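PDB 2QM1: glucokinase from Enterococcus faecalis, which probably phosphorylates glucose at the expense of ATP, as a zinc-containing member of the ROK family. Local coordinates for residues E205-D210 with A239-D244; D227-A232 with S273-F278; S281-Y286 with T299-A304. All blocks are in the same frame, centred on the assembly; numbering follows the deposited sequence.

Interaction 1: E205-D210 with A239-D244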
loop_
_atom_site.group_PDB
_atom_site.type_symbol
_atom_site.label_atom_id
_atom_site.label_comp_id
_atom_site.label_asym_id
_atom_site.label_seq_id
_atom_site.Cartn_x
_atom_site.Cartn_y
_atom_site.Cartn_z
ATOM N N GLU B 205 34.676 -2.749 9.028
ATOM C CA GLU B 205 35.191 -3.699 10.010
ATOM C C GLU B 205 34.977 -5.193 9.650
ATOM O O GLU B 205 35.587 -6.071 10.257
ATOM C CB GLU B 205 34.513 -3.423 11.348
ATOM C CG GLU B 205 33.059 -3.848 11.354
ATOM C CD GLU B 205 32.315 -3.392 12.563
ATOM O OE1 GLU B 205 31.701 -4.260 13.203
ATOM O OE2 GLU B 205 32.338 -2.178 12.884
ATOM N N GLU B 206 34.086 -5.474 8.698
ATOM C CA GLU B 206 33.829 -6.841 8.247
ATOM C C GLU B 206 34.634 -7.152 6.979
ATOM O O GLU B 206 34.418 -8.170 6.315
ATOM C CB GLU B 206 32.332 -7.037 7.985
ATOM C CG GLU B 206 31.454 -6.733 9.196
ATOM C CD GLU B 206 29.994 -7.085 8.981
ATOM O OE1 GLU B 206 29.728 -8.013 8.167
ATOM O OE2 GLU B 206 29.123 -6.435 9.630
ATOM N N PHE B 207 35.557 -6.267 6.638
ATOM C CA PHE B 207 36.333 -6.449 5.431
ATOM C C PHE B 207 37.798 -6.266 5.768
ATOM O O PHE B 207 38.262 -5.140 5.969
ATOM C CB PHE B 207 35.870 -5.481 4.336
ATOM C CG PHE B 207 36.509 -5.728 3.005
ATOM C CD1 PHE B 207 37.625 -5.012 2.614
ATOM C CD2 PHE B 207 36.005 -6.688 2.145
ATOM C CE1 PHE B 207 38.230 -5.254 1.376
ATOM C CE2 PHE B 207 36.613 -6.933 0.912
ATOM C CZ PHE B 207 37.718 -6.218 0.532
ATOM N N ALA B 208 38.504 -7.398 5.833
ATOM C CA ALA B 208 39.920 -7.467 6.207
ATOM C C ALA B 208 40.886 -7.095 5.074
ATOM O O ALA B 208 42.088 -6.893 5.327
ATOM C CB ALA B 208 40.266 -8.875 6.780
ATOM N N GLY B 209 40.383 -7.022 3.837
ATOM C CA GLY B 209 41.218 -6.675 2.666
ATOM C C GLY B 209 41.388 -5.170 2.526
ATOM O O GLY B 209 41.132 -4.426 3.485
ATOM N N ASP B 210 41.851 -4.711 1.368
ATOM C CA ASP B 210 41.762 -3.281 1.065
ATOM C C ASP B 210 41.395 -2.982 -0.374
ATOM O O ASP B 210 41.648 -3.764 -1.298
ATOM C CB ASP B 210 42.987 -2.460 1.502
ATOM C CG ASP B 210 42.667 -0.963 1.622
ATOM O OD1 ASP B 210 41.843 -0.585 2.480
ATOM O OD2 ASP B 210 43.236 -0.162 0.849
ATOM N N ALA B 239 33.110 -2.361 -2.281
ATOM C CA ALA B 239 31.931 -1.771 -2.906
ATOM C C ALA B 239 30.827 -2.789 -3.183
ATOM O O ALA B 239 29.643 -2.463 -3.137
ATOM C CB ALA B 239 32.304 -1.045 -4.159
ATOM N N LEU B 240 31.219 -4.023 -3.464
ATOM C CA LEU B 240 30.265 -5.073 -3.831
ATOM C C LEU B 240 29.535 -5.596 -2.593
ATOM O O LEU B 240 28.380 -6.024 -2.685
ATOM C CB LEU B 240 30.983 -6.233 -4.556
ATOM C CG LEU B 240 31.404 -5.967 -6.006
ATOM C CD1 LEU B 240 32.462 -6.965 -6.506
ATOM C CD2 LEU B 240 30.135 -5.947 -6.891
HETATM N N MSE B 241 30.237 -5.593 -1.462
HETATM C CA MSE B 241 29.662 -5.948 -0.169
HETATM C C MSE B 241 28.638 -4.887 0.263
HETATM O O MSE B 241 27.557 -5.255 0.740
HETATM C CB MSE B 241 30.773 -6.107 0.872
HETATM C CG MSE B 241 30.365 -6.764 2.194
HETATM SE SE MSE B 241 31.795 -6.738 3.558
HETATM C CE MSE B 241 32.655 -8.361 2.929
ATOM N N VAL B 242 28.971 -3.601 0.062
ATOM C CA VAL B 242 28.089 -2.454 0.432
ATOM C C VAL B 242 26.830 -2.375 -0.421
ATOM O O VAL B 242 25.732 -2.361 0.116
ATOM C CB VAL B 242 28.830 -1.079 0.395
ATOM C CG1 VAL B 242 27.908 0.062 0.864
ATOM C CG2 VAL B 242 30.108 -1.128 1.240
ATOM N N VAL B 243 27.000 -2.325 -1.746
ATOM C CA VAL B 243 25.891 -2.476 -2.707
ATOM C C VAL B 243 24.957 -3.658 -2.375
ATOM O O VAL B 243 23.769 -3.487 -2.321
ATOM C CB VAL B 243 26.428 -2.605 -4.168
ATOM C CG1 VAL B 243 25.404 -3.158 -5.092
ATOM C CG2 VAL B 243 26.934 -1.274 -4.695
ATOM N N ASP B 244 25.520 -4.834 -2.159
ATOM C CA ASP B 244 24.807 -6.048 -1.729
ATOM C C ASP B 244 23.929 -5.845 -0.493
ATOM O O ASP B 244 22.756 -6.224 -0.461
ATOM C CB ASP B 244 25.847 -7.104 -1.409
ATOM C CG ASP B 244 25.561 -8.412 -2.048
ATOM O OD1 ASP B 244 24.398 -8.878 -1.977
ATOM O OD2 ASP B 244 26.516 -8.991 -2.635
#
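The ring of F207 meets the helix through its edge: the terminal methyl CE of M241 lies near the ring plane, 3.8 Å from F207 CD2. Elsewhere around this phenyl group, the ring of F238, at the start of helix 237-261, meets it with the two planes inclined at about 45°. K214 of helix 212-218 also touches F207, so the ring lies between helices 237-261 and 212-218 while remaining partly exposed. M241 is a selenomethionine, and across this contact its methyl group does the close touching while the selenium stays further back. That methyl rests at the same time on the chain just before the ring, with M241 CE 3.8 Å from the carbonyl oxygen E206 O. M241 SE is 4.1 Å from E206 O. These are van der Waals approaches, and no hydrogen bond joins the two segments. M241 leaves the helix with CG anti to its backbone N (chi1 -167°) and continues extended to SE; a bend at chi3 (-85°) then places CE where it can meet both the ring edge and the E206 carbonyl. The backbones remain well apart, with F207 CA 8.7 Å from M241 CA, and the contact buries just 122 Å² in all, a small patch at the protein surface. Segment 205-210 belongs to the irregular connection between helix 193-203 and helix 212-218, and M241 gives that connection an apolar surface to lie against. Other faces of helix 237-261 turn to different partners: V242 packs on V196, V199 and A200 of helix 193-203, V243 reaches helices 225-233 and 277-289, and A239 touches L213 of helix 212-218 as well as F231 and A232 of helix 225-233.

Interaction 2: D227-A232 with S273-F278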
loop_
_atom_site.group_PDB
_atom_site.type_symbol
_atom_site.label_atom_id
_atom_site.label_comp_id
_atom_site.label_asym_id
_atom_site.label_seq_id
_atom_site.Cartn_x
_atom_site.Cartn_y
_atom_site.Cartn_z
ATOM N N ASP B 227 29.458 6.857 -7.016
ATOM C CA ASP B 227 30.860 6.379 -6.884
ATOM C C ASP B 227 30.936 4.997 -6.226
ATOM O O ASP B 227 31.737 4.179 -6.638
ATOM C CB ASP B 227 31.779 7.351 -6.107
ATOM C CG ASP B 227 32.097 8.629 -6.872
ATOM O OD1 ASP B 227 31.152 9.344 -7.271
ATOM O OD2 ASP B 227 33.302 8.943 -7.032
ATOM N N VAL B 228 30.104 4.761 -5.211
ATOM C CA VAL B 228 30.050 3.470 -4.492
ATOM C C VAL B 228 29.655 2.344 -5.423
ATOM O O VAL B 228 30.306 1.311 -5.468
ATOM C CB VAL B 228 29.093 3.520 -3.267
ATOM C CG1 VAL B 228 28.787 2.138 -2.756
ATOM C CG2 VAL B 228 29.691 4.406 -2.159
ATOM N N PHE B 229 28.589 2.580 -6.174
ATOM C CA PHE B 229 28.147 1.678 -7.231
ATOM C C PHE B 229 29.196 1.532 -8.351
ATOM O O PHE B 229 29.458 0.416 -8.806
ATOM C CB PHE B 229 26.733 2.067 -7.737
ATOM C CG PHE B 229 25.618 1.596 -6.823
ATOM C CD1 PHE B 229 24.890 0.445 -7.125
ATOM C CD2 PHE B 229 25.315 2.288 -5.638
ATOM C CE1 PHE B 229 23.902 -0.015 -6.276
ATOM C CE2 PHE B 229 24.330 1.831 -4.771
ATOM C CZ PHE B 229 23.616 0.678 -5.087
ATOM N N GLU B 230 29.833 2.631 -8.751
ATOM C CA GLU B 230 30.877 2.574 -9.779
ATOM C C GLU B 230 32.092 1.690 -9.367
ATOM O O GLU B 230 32.624 0.943 -10.199
ATOM C CB GLU B 230 31.315 3.991 -10.202
ATOM C CG GLU B 230 32.138 4.042 -11.504
ATOM C CD GLU B 230 32.681 5.447 -11.870
ATOM O OE1 GLU B 230 32.216 6.035 -12.870
ATOM O OE2 GLU B 230 33.591 5.970 -11.181
ATOM N N PHE B 231 32.515 1.770 -8.101
ATOM C CA PHE B 231 33.550 0.860 -7.577
ATOM C C PHE B 231 33.062 -0.567 -7.662
ATOM O O PHE B 231 33.824 -1.447 -8.016
ATOM C CB PHE B 231 33.932 1.179 -6.142
ATOM C CG PHE B 231 34.896 2.315 -6.006
ATOM C CD1 PHE B 231 34.503 3.509 -5.395
ATOM C CD2 PHE B 231 36.197 2.209 -6.500
ATOM C CE1 PHE B 231 35.408 4.587 -5.260
ATOM C CE2 PHE B 231 37.111 3.279 -6.374
ATOM C CZ PHE B 231 36.712 4.466 -5.751
ATOM N N ALA B 232 31.779 -0.780 -7.362
ATOM C CA ALA B 232 31.203 -2.115 -7.408
ATOM C C ALA B 232 31.237 -2.659 -8.834
ATOM O O ALA B 232 31.783 -3.728 -9.070
ATOM C CB ALA B 232 29.795 -2.138 -6.843
ATOM N N SER B 273 20.054 6.749 -8.774
ATOM C CA SER B 273 19.540 5.912 -9.853
ATOM C C SER B 273 20.343 6.084 -11.129
ATOM O O SER B 273 20.212 5.284 -12.056
ATOM C CB SER B 273 18.053 6.188 -10.101
ATOM O OG SER B 273 17.873 7.331 -10.912
ATOM N N ALA B 274 21.166 7.134 -11.167
ATOM C CA ALA B 274 22.153 7.336 -12.239
ATOM C C ALA B 274 23.026 6.100 -12.373
ATOM O O ALA B 274 23.549 5.793 -13.448
ATOM C CB ALA B 274 23.037 8.592 -11.946
ATOM N N ALA B 275 23.189 5.410 -11.256
ATOM C CA ALA B 275 24.002 4.205 -11.175
ATOM C C ALA B 275 23.509 3.187 -12.193
ATOM O O ALA B 275 24.270 2.341 -12.663
ATOM C CB ALA B 275 23.938 3.640 -9.754
ATOM N N GLY B 276 22.216 3.263 -12.524
ATOM C CA GLY B 276 21.738 2.573 -13.701
ATOM C C GLY B 276 21.504 1.096 -13.490
ATOM O O GLY B 276 21.081 0.660 -12.404
ATOM N N GLU B 277 21.802 0.329 -14.524
ATOM C CA GLU B 277 21.403 -1.058 -14.581
ATOM C C GLU B 277 21.995 -1.909 -13.451
ATOM O O GLU B 277 21.379 -2.868 -13.013
ATOM C CB GLU B 277 21.697 -1.643 -15.975
ATOM C CG GLU B 277 21.425 -3.183 -16.155
ATOM C CD GLU B 277 19.958 -3.609 -15.881
ATOM O OE1 GLU B 277 19.038 -2.747 -15.896
ATOM O OE2 GLU B 277 19.720 -4.825 -15.654
ATOM N N PHE B 278 23.179 -1.547 -12.981
ATOM C CA PHE B 278 23.877 -2.329 -11.971
ATOM C C PHE B 278 23.112 -2.283 -10.643
ATOM O O PHE B 278 22.989 -3.289 -9.954
ATOM C CB PHE B 278 25.299 -1.791 -11.815
ATOM C CG PHE B 278 26.159 -2.604 -10.906
ATOM C CD1 PHE B 278 26.220 -2.307 -9.540
ATOM C CD2 PHE B 278 26.917 -3.655 -11.409
ATOM C CE1 PHE B 278 27.014 -3.052 -8.690
ATOM C CE2 PHE B 278 27.721 -4.418 -10.571
ATOM C CZ PHE B 278 27.772 -4.122 -9.209
#
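F229 is the first residue of helix 225-233 to meet the turn that leads into helix 277-289, a helix-to-turn packing within the zinc-bearing lobe of an actin-like ATPase fold. Its CB lies 3.8 Å from A275 CB, where the two backbones come nearest, with F229 CA 6.3 Å from A275 CA. The A275 methyl also reaches the root of the ring, at 3.9 Å from F229 CG. Because CG stands anti to the carbonyl carbon (chi1 -79°), the F229 ring is carried on past A275, and its CD1 comes 3.9 Å from CD1 of F278. Each of these atoms lies near the plane of the other ring: the rings meet edge to edge with their planes nearly perpendicular, and neither lies over the other's face. One turn further along, A232 offers its methyl to the far end of the F278 side chain, and V243 of helix 237-261 touches both F229 and A232. On the opposing segment, the short 3-10 turn 273-275 closes with a hydrogen bond from G276 N to S273 O. G276 then takes the N-cap position with a positive phi of 80°, a conformation that favours glycine, and the helix begins at E277, one residue before F278. In the conformer given, R282, one turn later, makes a cation-pi contact with the F278 ring. The tightest approach between the segments is at the outer end of that ring, where A232 CB sits 3.5 Å from F278 CE1 and 3.7 Å from F278 CZ.

Interaction 3: S281-Y286 with T299-A304; sequences SRVEKY and TKIKLA
I301 lays its CG1 branch against the backbone of helix 277-289, 3.9 Å from E284 CA, while its CB stands 4.0 Å from E284 CB. The other branch, CG2, is anti to the backbone N and approaches V283 CG1 at 4.2 Å. The helix passes close to the strand here, with E284 CA 5.7 Å from I301 CA. Beyond this apolar patch E284 extends along the edge of the contact, and a water bridges the segments: it donates to E284 OE2 (2.8 Å) and accepts from I301 N (2.7 Å). The same carboxylate oxygen forms a salt bridge with R280 NH1, which also binds the carbonyl oxygen of I301, so arginine and water link E284 to both backbone polar atoms of that residue. I301 further packs on V266 and I268 of the neighbouring parallel strand 265-269, and V283 on C247 and L250 of helix 237-261. Strand 265-269, helix 277-289 and strand 300-303 thus form a beta-alpha-beta crossover at the edge of a five-stranded mixed sheet with order 3-2-1-4-5, as in the actin-like ATPase domains to which ROK kinases belong.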
loop_
_atom_site.group_PDB
_atom_site.type_symbol
_atom_site.label_atom_id
_atom_site.label_comp_id
_atom_site.label_asym_id
_atom_site.label_seq_id
_atom_site.Cartn_x
_atom_site.Cartn_y
_atom_site.Cartn_z
ATOM N N SER B 281 19.457 -4.084 -11.193
ATOM C CA SER B 281 19.623 -5.503 -11.156
ATOM C C SER B 281 19.634 -6.060 -9.733
ATOM O O SER B 281 18.960 -7.071 -9.459
ATOM C CB SER B 281 20.898 -5.894 -11.901
ATOM O OG SER B 281 20.613 -7.055 -12.644
ATOM N N ARG B 282 20.376 -5.399 -8.836
ATOM C CA ARG B 282 20.601 -5.925 -7.514
ATOM C C ARG B 282 19.348 -5.706 -6.700
ATOM O O ARG B 282 18.988 -6.529 -5.860
ATOM C CB ARG B 282 21.894 -5.343 -6.929
ATOM C CG ARG B 282 23.113 -6.152 -7.428
ATOM C CD ARG B 282 24.324 -5.356 -7.852
ATOM N NE ARG B 282 24.721 -5.729 -9.224
ATOM C CZ ARG B 282 25.544 -6.724 -9.544
ATOM N NH1 ARG B 282 25.830 -6.989 -10.821
ATOM N NH2 ARG B 282 26.086 -7.468 -8.592
ATOM N N VAL B 283 18.636 -4.628 -7.000
ATOM C CA VAL B 283 17.362 -4.426 -6.345
ATOM C C VAL B 283 16.406 -5.544 -6.764
ATOM O O VAL B 283 15.799 -6.236 -5.889
ATOM C CB VAL B 283 16.789 -3.013 -6.498
ATOM C CG1 VAL B 283 15.437 -2.971 -5.776
ATOM C CG2 VAL B 283 17.755 -2.034 -5.845
ATOM N N GLU B 284 16.291 -5.728 -8.088
ATOM C CA GLU B 284 15.391 -6.739 -8.670
ATOM C C GLU B 284 15.706 -8.135 -8.102
ATOM O O GLU B 284 14.796 -8.897 -7.742
ATOM C CB GLU B 284 15.507 -6.751 -10.205
ATOM C CG GLU B 284 14.625 -7.795 -10.848
ATOM C CD GLU B 284 14.969 -8.041 -12.286
ATOM O OE1 GLU B 284 15.815 -8.956 -12.540
ATOM O OE2 GLU B 284 14.360 -7.351 -13.148
ATOM N N LYS B 285 16.983 -8.437 -7.973
ATOM C CA LYS B 285 17.409 -9.735 -7.439
ATOM C C LYS B 285 16.875 -10.050 -6.006
ATOM O O LYS B 285 16.405 -11.149 -5.729
ATOM C CB LYS B 285 18.921 -9.841 -7.478
ATOM C CG LYS B 285 19.396 -11.068 -6.692
ATOM C CD LYS B 285 20.867 -11.114 -6.301
ATOM C CE LYS B 285 21.094 -12.508 -5.715
ATOM N NZ LYS B 285 22.508 -12.929 -5.453
ATOM N N TYR B 286 16.950 -9.082 -5.107
ATOM C CA TYR B 286 16.397 -9.261 -3.781
ATOM C C TYR B 286 14.868 -9.126 -3.714
ATOM O O TYR B 286 14.229 -9.822 -2.959
ATOM C CB TYR B 286 17.104 -8.345 -2.773
ATOM C CG TYR B 286 18.534 -8.786 -2.458
ATOM C CD1 TYR B 286 18.756 -9.905 -1.686
ATOM C CD2 TYR B 286 19.639 -8.076 -2.929
ATOM C CE1 TYR B 286 20.038 -10.338 -1.369
ATOM C CE2 TYR B 286 20.952 -8.497 -2.620
ATOM C CZ TYR B 286 21.123 -9.636 -1.826
ATOM O OH TYR B 286 22.375 -10.131 -1.489
ATOM N N THR B 299 5.066 -7.899 -11.115
ATOM C CA THR B 299 5.603 -6.574 -10.772
ATOM C C THR B 299 7.051 -6.405 -11.252
ATOM O O THR B 299 7.896 -7.282 -11.036
ATOM C CB THR B 299 5.455 -6.240 -9.273
ATOM O OG1 THR B 299 4.039 -6.220 -8.892
ATOM C CG2 THR B 299 6.095 -4.844 -8.975
ATOM N N LYS B 300 7.301 -5.310 -11.991
ATOM C CA LYS B 300 8.635 -5.112 -12.589
ATOM C C LYS B 300 9.435 -4.045 -11.866
ATOM O O LYS B 300 8.862 -3.031 -11.438
ATOM C CB LYS B 300 8.510 -4.756 -14.070
ATOM C CG LYS B 300 7.822 -5.890 -14.878
ATOM C CD LYS B 300 7.573 -5.489 -16.328
ATOM C CE LYS B 300 6.239 -4.749 -16.476
ATOM N NZ LYS B 300 5.606 -5.256 -17.734
ATOM N N ILE B 301 10.739 -4.279 -11.722
ATOM C CA ILE B 301 11.642 -3.272 -11.109
ATOM C C ILE B 301 12.286 -2.407 -12.230
ATOM O O ILE B 301 13.041 -2.905 -13.061
ATOM C CB ILE B 301 12.714 -3.904 -10.182
ATOM C CG1 ILE B 301 12.081 -4.716 -9.020
ATOM C CG2 ILE B 301 13.652 -2.828 -9.604
ATOM C CD1 ILE B 301 10.835 -3.969 -8.257
ATOM N N LYS B 302 11.959 -1.117 -12.231
ATOM C CA LYS B 302 12.353 -0.193 -13.298
ATOM C C LYS B 302 13.210 0.966 -12.762
ATOM O O LYS B 302 13.186 1.252 -11.551
ATOM C CB LYS B 302 11.095 0.349 -14.009
ATOM C CG LYS B 302 10.177 -0.733 -14.592
ATOM C CD LYS B 302 9.245 -0.076 -15.610
ATOM C CE LYS B 302 8.359 -1.126 -16.303
ATOM N NZ LYS B 302 7.248 -0.468 -17.108
ATOM N N LEU B 303 13.995 1.594 -13.659
ATOM C CA LEU B 303 14.670 2.863 -13.390
ATOM C C LEU B 303 13.821 4.048 -13.863
ATOM O O LEU B 303 13.050 3.923 -14.831
ATOM C CB LEU B 303 15.984 2.911 -14.112
ATOM C CG LEU B 303 17.109 2.002 -13.666
ATOM C CD1 LEU B 303 18.135 2.007 -14.802
ATOM C CD2 LEU B 303 17.708 2.504 -12.349
ATOM N N ALA B 304 13.924 5.189 -13.182
ATOM C CA ALA B 304 13.163 6.391 -13.607
ATOM C C ALA B 304 13.699 6.818 -14.971
ATOM O O ALA B 304 14.910 6.692 -15.210
ATOM C CB ALA B 304 13.386 7.510 -12.637
HETATM O O HOH W 1 11.731 -6.466 -12.921
#

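All three contacts lie in the same lobe, away from the magnesium and zinc sites, and join its helices to a surface loop, a turn and an edge strand. Helix 237-261 joins interaction 1 to interaction 2, whose centres are 15 Å apart: A239 CB packs 3.3 Å from A232 N. Helix 277-289 serves interactions 2 and 3 in turn, with centres 14 Å apart, and L303 CD1 lies 3.7 Å from G276 C, at the N-cap of that helix. Interactions 1 and 3 are 22 Å apart between centres, yet their helices are joined by a probable hydrogen bond between D244 OD1 and Y286 OH. Packing therefore runs from the surface loop 205-210 inward to the edge strand 300-303.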